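Local structure of germination protein (Bacillus megaterium, 6O59) at residues L186-H190 and G191-D195; I208-D211 and S212-S216; G217-E220 and Q221-D225. The protein probably acts in spore germination as the A subunit of the GerK3 germinant receptor, this chain being that subunit's N-terminal domain. One frame throughout, in Å; residues are numbered along the deposited sequence.

Contact 1. Residues L186-H190 and G191-D195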
loop_
_atom_site.group_PDB
_atom_site.type_symbol
_atom_site.label_atom_id
_atom_site.label_comp_id
_atom_site.label_asym_id
_atom_site.label_seq_id
_atom_site.Cartn_x
_atom_site.Cartn_y
_atom_site.Cartn_z
ATOM N N LEU A 186 1.349 -4.612 -10.191
ATOM C CA LEU A 186 2.691 -5.188 -10.134
ATOM C C LEU A 186 3.314 -4.924 -8.739
ATOM O O LEU A 186 3.165 -3.831 -8.208
ATOM C CB LEU A 186 3.503 -4.499 -11.241
ATOM C CG LEU A 186 4.884 -5.047 -11.595
ATOM C CD1 LEU A 186 5.148 -4.877 -13.057
ATOM C CD2 LEU A 186 5.983 -4.326 -10.825
ATOM N N MET A 187 4.018 -5.907 -8.171
ATOM C CA MET A 187 4.685 -5.840 -6.865
ATOM C C MET A 187 6.140 -6.292 -6.924
ATOM O O MET A 187 6.442 -7.293 -7.576
ATOM C CB MET A 187 3.976 -6.770 -5.873
ATOM C CG MET A 187 3.001 -6.128 -4.998
ATOM S SD MET A 187 2.374 -7.483 -3.985
ATOM C CE MET A 187 0.791 -6.839 -3.553
ATOM N N TYR A 188 7.013 -5.627 -6.151
ATOM C CA TYR A 188 8.425 -5.976 -5.988
ATOM C C TYR A 188 8.959 -5.278 -4.743
ATOM O O TYR A 188 8.436 -4.223 -4.373
ATOM C CB TYR A 188 9.261 -5.623 -7.243
ATOM C CG TYR A 188 9.363 -4.140 -7.531
ATOM C CD1 TYR A 188 8.364 -3.470 -8.235
ATOM C CD2 TYR A 188 10.478 -3.406 -7.116
ATOM C CE1 TYR A 188 8.455 -2.101 -8.496
ATOM C CE2 TYR A 188 10.578 -2.037 -7.369
ATOM C CZ TYR A 188 9.568 -1.388 -8.062
ATOM O OH TYR A 188 9.685 -0.038 -8.305
ATOM N N ILE A 189 9.996 -5.858 -4.094
ATOM C CA ILE A 189 10.590 -5.211 -2.934
ATOM C C ILE A 189 11.809 -4.454 -3.436
ATOM O O ILE A 189 12.821 -5.061 -3.826
ATOM C CB ILE A 189 10.914 -6.139 -1.713
ATOM C CG1 ILE A 189 9.658 -6.882 -1.207
ATOM C CG2 ILE A 189 11.555 -5.327 -0.565
ATOM C CD1 ILE A 189 9.915 -8.005 -0.188
ATOM N N HIS A 190 11.693 -3.120 -3.437
ATOM C CA HIS A 190 12.753 -2.191 -3.813
ATOM C C HIS A 190 14.013 -2.455 -2.966
ATOM O O HIS A 190 13.937 -2.492 -1.737
ATOM C CB HIS A 190 12.250 -0.756 -3.616
ATOM C CG HIS A 190 13.338 0.260 -3.665
ATOM N ND1 HIS A 190 13.849 0.698 -4.861
ATOM C CD2 HIS A 190 14.005 0.858 -2.653
ATOM C CE1 HIS A 190 14.804 1.557 -4.548
ATOM N NE2 HIS A 190 14.937 1.680 -3.230
ATOM N N GLY A 191 15.141 -2.671 -3.623
ATOM C CA GLY A 191 16.393 -2.949 -2.924
ATOM C C GLY A 191 16.729 -4.422 -2.827
ATOM O O GLY A 191 17.893 -4.775 -2.617
ATOM N N ILE A 192 15.708 -5.291 -2.947
ATOM C CA ILE A 192 15.872 -6.745 -2.942
ATOM C C ILE A 192 15.779 -7.196 -4.406
ATOM O O ILE A 192 16.691 -7.868 -4.891
ATOM C CB ILE A 192 14.884 -7.465 -1.981
ATOM C CG1 ILE A 192 15.285 -7.190 -0.510
ATOM C CG2 ILE A 192 14.865 -8.967 -2.255
ATOM C CD1 ILE A 192 14.276 -7.595 0.593
ATOM N N ALA A 193 14.714 -6.773 -5.121
ATOM C CA ALA A 193 14.554 -7.085 -6.532
ATOM C C ALA A 193 15.584 -6.333 -7.378
ATOM O O ALA A 193 15.896 -5.171 -7.086
ATOM C CB ALA A 193 13.151 -6.741 -6.993
ATOM N N ASN A 194 16.125 -7.008 -8.413
ATOM C CA ASN A 194 17.074 -6.409 -9.352
ATOM C C ASN A 194 16.326 -5.429 -10.245
ATOM O O ASN A 194 15.304 -5.798 -10.831
ATOM C CB ASN A 194 17.747 -7.493 -10.190
ATOM C CG ASN A 194 18.887 -6.997 -11.024
ATOM O OD1 ASN A 194 18.715 -6.224 -11.964
ATOM N ND2 ASN A 194 20.080 -7.444 -10.696
ATOM N N ASP A 195 16.825 -4.194 -10.352
ATOM C CA ASP A 195 16.165 -3.161 -11.151
ATOM C C ASP A 195 16.088 -3.527 -12.630
ATOM O O ASP A 195 15.044 -3.300 -13.234
ATOM C CB ASP A 195 16.820 -1.783 -10.971
ATOM C CG ASP A 195 16.313 -1.043 -9.749
ATOM O OD1 ASP A 195 15.057 -0.946 -9.580
ATOM O OD2 ASP A 195 17.158 -0.558 -8.960
#
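Ile-189 and Ile-192 run alongside each other in the same direction, with CG2 of Ile-189 3.7 Å from CD1 of Ile-192. In both, CG1 stands beside the backbone N (chi1 -57° and -71°) and CG2 is anti to it. Ala-193 instead turns its CB in toward the strand: that methyl sits 4.1 Å from CB of Tyr-188 and meets the tyrosine ring obliquely. Between these pairs the carbonyl O of Ile-189 is gripped twice. Ile-192 N, 3.0 Å from Ile-189 O, comes from above the carbonyl plane, whereas Ala-193 N, 2.9 Å from Ile-189 O, arrives nearly straight on, its N-H...O angle 174°. His-190 and Gly-191 form the corner of a type II turn, with positive phi at the glycine, which takes the chain out of strand 182-189 of an antiparallel sheet toward helix 195-206. The imidazole of His-190 carries Gly-191 N over one face, 3.4 Å from CG, and stacks with the ring of Trp-170 in the adjoining strand. Ile-189 also packs on Leu-247 and Leu-248, and Ala-193 on Val-198. Asn-194 occupies the N-cap of the following helix, where its OD1 accepts a weak bond from Lys-196 N.

Contact 2. Residues I208-D211 and S212-S216; sequences IDID and SILES
Asp-209, Ile-210 and Asp-211 each give their carbonyl O to the backbone N four residues on, in Ile-213, Leu-214 and Glu-215, which makes the first turn of helix 210-215. Ile-213 N lies 3.0 Å from Asp-209 O and points almost straight at it, while Leu-214 N is tilted about 31° from the carbonyl plane of Ile-210. Ahead of the helix, Ile-208 reaches back over this turn: its CD1 touches CG1 of Ile-213 at 3.8 Å, and the two side chains cross at about a right angle. Ile-208 swings CG1 anti to its own N (chi1 -154°), which carries the ethyl arm forward to Ile-213. Ile-210 and Leu-214 pack differently, keeping a common heading flank to flank, with CG1 of Ile-210 4.0 Å from CD1 of Leu-214. Asp-209 holds the N-cap position. Its carboxylate lies alongside Ser-212, OD2 being 3.6 Å from Ser-212 CB, and OD2 is claimed by a salt bridge to Arg-178 NE. That bond ties the start of the helix to the turn between strands 169-176 and 182-189. Further along, Ser-212 O accepts two bonds from Ser-216, one from its backbone N and one from OG at 3.1 Å from Ser-212 O, the donors arriving from opposite faces of the carbonyl plane. Ile-208 and Ile-210 both rest on Ile-176 of the sheet edge, and Ile-213 meets Pro-230 and Ile-234. Contact between the residue just before the N-cap and the fourth residue of the helix, here Ile-208 with Ile-213, is the hydrophobic staple of helix N-termini.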
loop_
_atom_site.group_PDB
_atom_site.type_symbol
_atom_site.label_atom_id
_atom_site.label_comp_id
_atom_site.label_asym_id
_atom_site.label_seq_id
_atom_site.Cartn_x
_atom_site.Cartn_y
_atom_site.Cartn_z
ATOM N N ILE A 208 2.113 -7.322 -23.338
ATOM C CA ILE A 208 1.726 -8.735 -23.241
ATOM C C ILE A 208 0.252 -8.935 -23.645
ATOM O O ILE A 208 -0.586 -8.040 -23.448
ATOM C CB ILE A 208 2.010 -9.320 -21.809
ATOM C CG1 ILE A 208 2.225 -10.856 -21.857
ATOM C CG2 ILE A 208 0.935 -8.937 -20.768
ATOM C CD1 ILE A 208 2.736 -11.521 -20.529
ATOM N N ASP A 209 -0.044 -10.116 -24.215
ATOM C CA ASP A 209 -1.400 -10.559 -24.516
ATOM C C ASP A 209 -1.747 -11.504 -23.373
ATOM O O ASP A 209 -1.611 -12.728 -23.476
ATOM C CB ASP A 209 -1.521 -11.206 -25.906
ATOM C CG ASP A 209 -2.933 -11.567 -26.343
ATOM O OD1 ASP A 209 -3.877 -11.420 -25.520
ATOM O OD2 ASP A 209 -3.098 -11.999 -27.507
ATOM N N ILE A 210 -2.111 -10.898 -22.242
ATOM C CA ILE A 210 -2.410 -11.559 -20.983
ATOM C C ILE A 210 -3.490 -12.639 -21.120
ATOM O O ILE A 210 -3.407 -13.661 -20.446
ATOM C CB ILE A 210 -2.763 -10.499 -19.897
ATOM C CG1 ILE A 210 -2.730 -11.097 -18.460
ATOM C CG2 ILE A 210 -4.066 -9.750 -20.183
ATOM C CD1 ILE A 210 -1.451 -11.796 -18.081
ATOM N N ASP A 211 -4.458 -12.435 -22.004
ATOM C CA ASP A 211 -5.550 -13.375 -22.211
ATOM C C ASP A 211 -5.013 -14.676 -22.808
ATOM O O ASP A 211 -5.256 -15.748 -22.248
ATOM C CB ASP A 211 -6.633 -12.744 -23.082
ATOM C CG ASP A 211 -7.225 -11.491 -22.470
ATOM O OD1 ASP A 211 -6.654 -10.395 -22.693
ATOM O OD2 ASP A 211 -8.260 -11.604 -21.762
ATOM N N SER A 212 -4.215 -14.565 -23.887
ATOM C CA SER A 212 -3.567 -15.674 -24.586
ATOM C C SER A 212 -2.586 -16.414 -23.640
ATOM O O SER A 212 -2.590 -17.649 -23.595
ATOM C CB SER A 212 -2.848 -15.142 -25.824
ATOM O OG SER A 212 -1.844 -16.020 -26.302
ATOM N N ILE A 213 -1.783 -15.648 -22.871
ATOM C CA ILE A 213 -0.816 -16.162 -21.907
ATOM C C ILE A 213 -1.539 -17.006 -20.863
ATOM O O ILE A 213 -1.129 -18.144 -20.624
ATOM C CB ILE A 213 0.018 -15.012 -21.265
ATOM C CG1 ILE A 213 1.069 -14.413 -22.246
ATOM C CG2 ILE A 213 0.666 -15.415 -19.936
ATOM C CD1 ILE A 213 2.247 -15.364 -22.781
ATOM N N LEU A 214 -2.620 -16.476 -20.273
ATOM C CA LEU A 214 -3.371 -17.185 -19.234
ATOM C C LEU A 214 -4.123 -18.387 -19.793
ATOM O O LEU A 214 -4.071 -19.456 -19.189
ATOM C CB LEU A 214 -4.321 -16.248 -18.474
ATOM C CG LEU A 214 -3.643 -15.209 -17.562
ATOM C CD1 LEU A 214 -4.650 -14.293 -16.997
ATOM C CD2 LEU A 214 -2.838 -15.862 -16.435
ATOM N N GLU A 215 -4.754 -18.235 -20.968
ATOM C CA GLU A 215 -5.492 -19.308 -21.636
ATOM C C GLU A 215 -4.563 -20.484 -21.986
ATOM O O GLU A 215 -5.003 -21.635 -21.947
ATOM C CB GLU A 215 -6.166 -18.767 -22.889
ATOM C CG GLU A 215 -7.476 -19.446 -23.227
ATOM C CD GLU A 215 -8.156 -18.912 -24.473
ATOM O OE1 GLU A 215 -7.819 -17.789 -24.916
ATOM O OE2 GLU A 215 -9.040 -19.620 -25.006
ATOM N N SER A 216 -3.274 -20.199 -22.283
ATOM C CA SER A 216 -2.255 -21.221 -22.590
ATOM C C SER A 216 -1.942 -22.081 -21.354
ATOM O O SER A 216 -1.425 -23.189 -21.495
ATOM C CB SER A 216 -0.969 -20.582 -23.120
ATOM O OG SER A 216 -1.057 -20.189 -24.485
#

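Contact 3. Residues G217-E220 and Q221-D225; sequences GYVE and QLIED
Val-219 and Ile-223 meet one turn apart on a short helix, 219-224, with CG1 of the valine 3.9 Å from CD1 of the isoleucine and the two side chains crossing at a slant. Val-219 sets CG1 anti to its backbone N (chi1 176°), and Ile-223 points its CB toward the preceding turn, so that the methyl ends of the two come together on one flank. The tight part of the contact is the backbone underneath. Leu-222 N reaches Tyr-218 O at 3.0 Å, nearly in line with the carbonyl bond, and Ile-223 N lies 2.9 Å from Val-219 O, tilted 22° from its plane. The third bond of the series is longer, 3.3 Å from Glu-224 N to Glu-220 O. Leu-222 folds back beside the start of the helix, where Tyr-218 is the N-cap residue, and its CD1 lies 3.5 Å from the carbonyl O of Gly-217. The Tyr-218 ring turns away from helix 219-224 and lies back against the preceding helix, Tyr-218 CD1 3.4 Å from Leu-214 O.

On the solvent side the packing is looser. The bent chain of Glu-224 turns outward, meeting the preceding turn through little more than its CB. Nearly every residue of the contact is exposed, and several, including Val-219, Leu-222 and Ile-223, touch a neighbouring molecule in the crystal. Glu-220 and Gln-221 lie at a slant to each other with carboxylate and amide planes 76° apart, and what meets is aliphatic carbon and amide nitrogen: Glu-220 CG stands 3.5 Å from Gln-221 NE2.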
loop_
_atom_site.group_PDB
_atom_site.type_symbol
_atom_site.label_atom_id
_atom_site.label_comp_id
_atom_site.label_asym_id
_atom_site.label_seq_id
_atom_site.Cartn_x
_atom_site.Cartn_y
_atom_site.Cartn_z
ATOM N N GLY A 217 -2.274 -21.556 -20.168
ATOM C CA GLY A 217 -2.088 -22.210 -18.878
ATOM C C GLY A 217 -3.242 -23.099 -18.458
ATOM O O GLY A 217 -3.137 -23.784 -17.440
ATOM N N TYR A 218 -4.355 -23.103 -19.226
ATOM C CA TYR A 218 -5.516 -23.959 -18.931
ATOM C C TYR A 218 -5.131 -25.421 -19.204
ATOM O O TYR A 218 -4.370 -25.675 -20.139
ATOM C CB TYR A 218 -6.761 -23.538 -19.738
ATOM C CG TYR A 218 -7.357 -22.173 -19.424
ATOM C CD1 TYR A 218 -6.815 -21.362 -18.430
ATOM C CD2 TYR A 218 -8.455 -21.691 -20.131
ATOM C CE1 TYR A 218 -7.344 -20.099 -18.157
ATOM C CE2 TYR A 218 -9.004 -20.436 -19.856
ATOM C CZ TYR A 218 -8.443 -19.640 -18.867
ATOM O OH TYR A 218 -8.973 -18.395 -18.587
ATOM N N VAL A 219 -5.602 -26.369 -18.365
ATOM C CA VAL A 219 -5.244 -27.796 -18.420
ATOM C C VAL A 219 -5.468 -28.402 -19.819
ATOM O O VAL A 219 -4.604 -29.150 -20.290
ATOM C CB VAL A 219 -5.944 -28.620 -17.306
ATOM C CG1 VAL A 219 -5.640 -30.122 -17.428
ATOM C CG2 VAL A 219 -5.522 -28.110 -15.925
ATOM N N GLU A 220 -6.585 -28.048 -20.482
ATOM C CA GLU A 220 -6.954 -28.486 -21.832
ATOM C C GLU A 220 -5.886 -28.103 -22.874
ATOM O O GLU A 220 -5.499 -28.949 -23.686
ATOM C CB GLU A 220 -8.328 -27.920 -22.241
ATOM C CG GLU A 220 -8.592 -26.460 -21.884
ATOM C CD GLU A 220 -9.279 -26.239 -20.548
ATOM O OE1 GLU A 220 -10.499 -25.950 -20.549
ATOM O OE2 GLU A 220 -8.601 -26.356 -19.502
ATOM N N GLN A 221 -5.406 -26.844 -22.833
ATOM C CA GLN A 221 -4.372 -26.314 -23.721
ATOM C C GLN A 221 -3.005 -26.915 -23.416
ATOM O O GLN A 221 -2.230 -27.109 -24.346
ATOM C CB GLN A 221 -4.293 -24.790 -23.613
ATOM C CG GLN A 221 -4.857 -24.085 -24.831
ATOM C CD GLN A 221 -6.168 -23.412 -24.540
ATOM O OE1 GLN A 221 -6.320 -22.213 -24.764
ATOM N NE2 GLN A 221 -7.150 -24.161 -24.043
ATOM N N LEU A 222 -2.695 -27.199 -22.128
ATOM C CA LEU A 222 -1.416 -27.812 -21.759
ATOM C C LEU A 222 -1.354 -29.260 -22.220
ATOM O O LEU A 222 -0.290 -29.730 -22.606
ATOM C CB LEU A 222 -1.171 -27.748 -20.246
ATOM C CG LEU A 222 -0.913 -26.384 -19.649
ATOM C CD1 LEU A 222 -0.927 -26.459 -18.155
ATOM C CD2 LEU A 222 0.383 -25.800 -20.148
ATOM N N ILE A 223 -2.498 -29.964 -22.169
ATOM C CA ILE A 223 -2.652 -31.358 -22.581
ATOM C C ILE A 223 -2.393 -31.496 -24.095
ATOM O O ILE A 223 -1.682 -32.423 -24.484
ATOM C CB ILE A 223 -4.072 -31.889 -22.149
ATOM C CG1 ILE A 223 -4.007 -32.576 -20.759
ATOM C CG2 ILE A 223 -4.767 -32.792 -23.205
ATOM C CD1 ILE A 223 -5.386 -32.913 -20.069
ATOM N N GLU A 224 -2.950 -30.577 -24.933
ATOM C CA GLU A 224 -2.861 -30.654 -26.395
ATOM C C GLU A 224 -1.844 -29.703 -27.057
ATOM O O GLU A 224 -0.898 -30.191 -27.680
ATOM C CB GLU A 224 -4.251 -30.420 -27.031
ATOM C CG GLU A 224 -5.047 -31.690 -27.298
ATOM C CD GLU A 224 -4.314 -32.777 -28.065
ATOM O OE1 GLU A 224 -4.024 -32.572 -29.266
ATOM O OE2 GLU A 224 -4.016 -33.830 -27.456
ATOM N N ASP A 225 -2.087 -28.370 -26.988
ATOM C CA ASP A 225 -1.317 -27.290 -27.628
ATOM C C ASP A 225 0.199 -27.395 -27.386
ATOM O O ASP A 225 0.941 -27.651 -28.340
ATOM C CB ASP A 225 -1.832 -25.909 -27.157
ATOM C CG ASP A 225 -1.891 -24.813 -28.211
ATOM O OD1 ASP A 225 -1.595 -25.105 -29.398
ATOM O OD2 ASP A 225 -2.241 -23.662 -27.851
#

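Contact 1 is partly buried at the end of an inner strand of the sheet, where strand, turn and helix start are joined; contacts 2 and 3 lie at the surface, about 27 and 35 Å from the chain centre to their own centres. Contact 1 relies on a turn and on neighbours in the sheet and helices. Contact 2 is tied outward, by Asp-209 to Arg-178 and by apolar packing against the sheet edge, whereas contact 3 is largely exposed and held mainly by helical backbone bonds. The last two occupy successive helices, 210-215 and 219-224, and touch where Ser-216 O lies 3.4 Å from Leu-222 CD2; contact 1 touches neither.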